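Hypothetical protein, similar to alpha-acetolactate decarboxylase (Staphylococcus aureus subsp. aureus, PDB 1XV2) probably catalyses the decarboxylation of alpha-acetolactate to acetoin, as a zinc-binding member of the alpha-acetolactate decarboxylase family. Local coordinates at residues A[54-59]-A[66-71]. Residues are numbered along the deposited sequence; the frame is centred on the assembly and turned at random.
Sequences GKAYHA and IELKGD
H58 and I66 form an antiparallel hydrogen-bonded pair. H58 N donates to I66 O at 2.7 Å, and I66 N donates to H58 O at 3.0 Å. Beyond the non-hydrogen-bonded pair Y57 and E67, L68 N gives a further bond to A56 O at 2.8 Å. Between these bonds, the CA of Y57 makes a CA-H...O contact with I66 O, and the CA of E67 makes one with A56 O.

On the Y57 and E67 face, the E67 chain passes Y57 obliquely, with E67 CG 4.0 Å from Y57 CE1. CG of E67 is anti to the backbone N (chi1 -166°) and the chain is extended beyond it, which carries the carboxylate to K55. K55 bends round to meet it. The salt bridge K55 NZ to E67 OE1, 3.0 Å, is weak as a hydrogen bond. OE2 of E67 accepts from a water that in turn accepts from A56 N. R184 makes a cation-pi contact with the Y57 ring.

L68 packs apolar groups against A56 and H58. Its two methyls divide: L68 CD2 reaches H58 CB at 3.5 Å, while L68 CD1 meets A56 CB at 4.0 Å. On the H58 and I66 face, I66 CD1 also packs on H58 CB. H58 NE2 is hydrogen-bonded to D46 O, outside the hairpin. I28 of helix 28-32 touches both A56 and L68.

The arrangement is a beta hairpin, whose strand 65-67 forms one edge of the chain's seven-stranded mixed sheet.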
ATOM      1  N   GLY A  54       3.967 -15.691 -18.612  1.00 28.82           N
ATOM      2  CA  GLY A  54       4.988 -16.343 -17.812  1.00 27.99           C
ATOM      3  C   GLY A  54       6.419 -16.110 -18.259  1.00 27.86           C
ATOM      4  O   GLY A  54       7.353 -16.598 -17.623  1.00 29.19           O
ATOM      5  N   LYS A  55       6.602 -15.376 -19.350  1.00 27.30           N
ATOM      6  CA  LYS A  55       7.942 -15.090 -19.850  1.00 26.12           C
ATOM      7  C   LYS A  55       8.318 -13.658 -19.481  1.00 24.98           C
ATOM      8  O   LYS A  55       7.446 -12.807 -19.316  1.00 23.41           O
ATOM      9  CB  LYS A  55       7.989 -15.268 -21.370  1.00 28.93           C
ATOM     10  CG  LYS A  55       7.334 -16.552 -21.871  1.00 32.20           C
ATOM     11  CD  LYS A  55       7.962 -17.792 -21.255  1.00 34.55           C
ATOM     12  CE  LYS A  55       9.423 -17.930 -21.659  1.00 37.60           C
ATOM     13  NZ  LYS A  55       9.593 -18.019 -23.138  1.00 38.07           N
ATOM     14  N   ALA A  56       9.613 -13.393 -19.352  1.00 23.06           N
ATOM     15  CA  ALA A  56      10.078 -12.058 -18.995  1.00 22.33           C
ATOM     16  C   ALA A  56      10.892 -11.455 -20.130  1.00 21.96           C
ATOM     17  O   ALA A  56      11.932 -11.985 -20.502  1.00 24.95           O
ATOM     18  CB  ALA A  56      10.916 -12.122 -17.722  1.00 22.10           C
ATOM     19  N   TYR A  57      10.412 -10.343 -20.674  1.00 21.03           N
ATOM     20  CA  TYR A  57      11.088  -9.670 -21.778  1.00 20.15           C
ATOM     21  C   TYR A  57      11.686  -8.331 -21.359  1.00 19.59           C
ATOM     22  O   TYR A  57      11.214  -7.691 -20.416  1.00 17.44           O
ATOM     23  CB  TYR A  57      10.102  -9.450 -22.929  1.00 21.96           C
ATOM     24  CG  TYR A  57       9.496 -10.730 -23.458  1.00 24.62           C
ATOM     25  CD1 TYR A  57      10.248 -11.610 -24.235  1.00 25.48           C
ATOM     26  CD2 TYR A  57       8.184 -11.082 -23.145  1.00 25.46           C
ATOM     27  CE1 TYR A  57       9.712 -12.810 -24.685  1.00 26.70           C
ATOM     28  CE2 TYR A  57       7.636 -12.283 -23.591  1.00 27.34           C
ATOM     29  CZ  TYR A  57       8.408 -13.142 -24.359  1.00 27.94           C
ATOM     30  OH  TYR A  57       7.882 -14.335 -24.797  1.00 30.77           O
ATOM     31  N   HIS A  58      12.722  -7.905 -22.073  1.00 18.26           N
ATOM     32  CA  HIS A  58      13.370  -6.642 -21.767  1.00 18.52           C
ATOM     33  C   HIS A  58      13.683  -5.816 -23.005  1.00 19.95           C
ATOM     34  O   HIS A  58      14.324  -6.293 -23.946  1.00 20.21           O
ATOM     35  CB  HIS A  58      14.662  -6.887 -20.984  1.00 16.27           C
ATOM     36  CG  HIS A  58      15.332  -5.630 -20.524  1.00 15.17           C
ATOM     37  ND1 HIS A  58      16.570  -5.235 -20.981  1.00 14.37           N
ATOM     38  CD2 HIS A  58      14.933  -4.679 -19.646  1.00 14.14           C
ATOM     39  CE1 HIS A  58      16.908  -4.095 -20.404  1.00 15.05           C
ATOM     40  NE2 HIS A  58      15.930  -3.736 -19.590  1.00 17.66           N
ATOM     41  N   ALA A  59      13.222  -4.569 -22.993  1.00 20.51           N
ATOM     42  CA  ALA A  59      13.455  -3.640 -24.091  1.00 20.19           C
ATOM     43  C   ALA A  59      14.283  -2.499 -23.514  1.00 20.34           C
ATOM     44  O   ALA A  59      13.846  -1.830 -22.577  1.00 19.33           O
ATOM     45  CB  ALA A  59      12.127  -3.117 -24.629  1.00 20.80           C
ATOM     46  N   ILE A  66      14.991  -8.619 -25.700  1.00 26.73           N
ATOM     47  CA  ILE A  66      15.312 -10.018 -25.446  1.00 28.20           C
ATOM     48  C   ILE A  66      14.541 -10.639 -24.285  1.00 28.91           C
ATOM     49  O   ILE A  66      13.886  -9.940 -23.509  1.00 27.89           O
ATOM     50  CB  ILE A  66      16.836 -10.188 -25.175  1.00 29.77           C
ATOM     51  CG1 ILE A  66      17.292  -9.246 -24.057  1.00 31.04           C
ATOM     52  CG2 ILE A  66      17.629  -9.874 -26.433  1.00 29.97           C
ATOM     53  CD1 ILE A  66      16.812  -9.624 -22.676  1.00 32.66           C
ATOM     54  N   GLU A  67      14.612 -11.963 -24.178  1.00 28.98           N
ATOM     55  CA  GLU A  67      13.958 -12.660 -23.082  1.00 29.62           C
ATOM     56  C   GLU A  67      15.015 -12.760 -21.989  1.00 29.37           C
ATOM     57  O   GLU A  67      16.130 -13.218 -22.235  1.00 27.41           O
ATOM     58  CB  GLU A  67      13.519 -14.063 -23.497  1.00 31.99           C
ATOM     59  CG  GLU A  67      12.551 -14.697 -22.508  1.00 34.11           C
ATOM     60  CD  GLU A  67      12.313 -16.167 -22.768  1.00 35.31           C
ATOM     61  OE1 GLU A  67      12.113 -16.544 -23.941  1.00 37.47           O
ATOM     62  OE2 GLU A  67      12.313 -16.948 -21.794  1.00 36.57           O
ATOM     63  N   LEU A  68      14.666 -12.321 -20.788  1.00 29.21           N
ATOM     64  CA  LEU A  68      15.596 -12.347 -19.670  1.00 28.49           C
ATOM     65  C   LEU A  68      15.943 -13.770 -19.241  1.00 29.37           C
ATOM     66  O   LEU A  68      15.127 -14.685 -19.359  1.00 29.45           O
ATOM     67  CB  LEU A  68      15.001 -11.569 -18.495  1.00 26.85           C
ATOM     68  CG  LEU A  68      14.724 -10.093 -18.805  1.00 26.83           C
ATOM     69  CD1 LEU A  68      13.878  -9.471 -17.712  1.00 26.94           C
ATOM     70  CD2 LEU A  68      16.041  -9.358 -18.954  1.00 24.27           C
ATOM     71  N   LYS A  69      17.163 -13.952 -18.749  1.00 29.95           N
ATOM     72  CA  LYS A  69      17.612 -15.264 -18.297  1.00 31.76           C
ATOM     73  C   LYS A  69      16.874 -15.677 -17.027  1.00 30.21           C
ATOM     74  O   LYS A  69      16.521 -16.847 -16.856  1.00 30.00           O
ATOM     75  CB  LYS A  69      19.120 -15.248 -18.032  1.00 34.16           C
ATOM     76  CG  LYS A  69      19.660 -16.561 -17.480  1.00 38.57           C
ATOM     77  CD  LYS A  69      21.154 -16.480 -17.199  1.00 41.64           C
ATOM     78  CE  LYS A  69      21.679 -17.781 -16.604  1.00 42.74           C
ATOM     79  NZ  LYS A  69      23.134 -17.701 -16.306  1.00 44.39           N
ATOM     80  N   GLY A  70      16.648 -14.714 -16.138  1.00 28.10           N
ATOM     81  CA  GLY A  70      15.951 -15.003 -14.898  1.00 27.00           C
ATOM     82  C   GLY A  70      16.681 -14.546 -13.644  1.00 26.21           C
ATOM     83  O   GLY A  70      16.059 -14.297 -12.612  1.00 26.15           O
ATOM     84  N   ASP A  71      17.999 -14.419 -13.734  1.00 26.32           N
ATOM     85  CA  ASP A  71      18.807 -14.006 -12.591  1.00 25.61           C
ATOM     86  C   ASP A  71      18.993 -12.493 -12.495  1.00 24.23           C
ATOM     87  O   ASP A  71      19.591 -11.997 -11.539  1.00 23.17           O
ATOM     88  CB  ASP A  71      20.175 -14.686 -12.653  1.00 28.69           C
ATOM     89  CG  ASP A  71      20.985 -14.250 -13.856  1.00 32.15           C
ATOM     90  OD1 ASP A  71      20.475 -14.374 -14.989  1.00 34.19           O
ATOM     91  OD2 ASP A  71      22.130 -13.783 -13.669  1.00 35.12           O
TER
HETATM   92  O   HOH W   1      10.802 -16.044 -19.217  1.00 24.59           O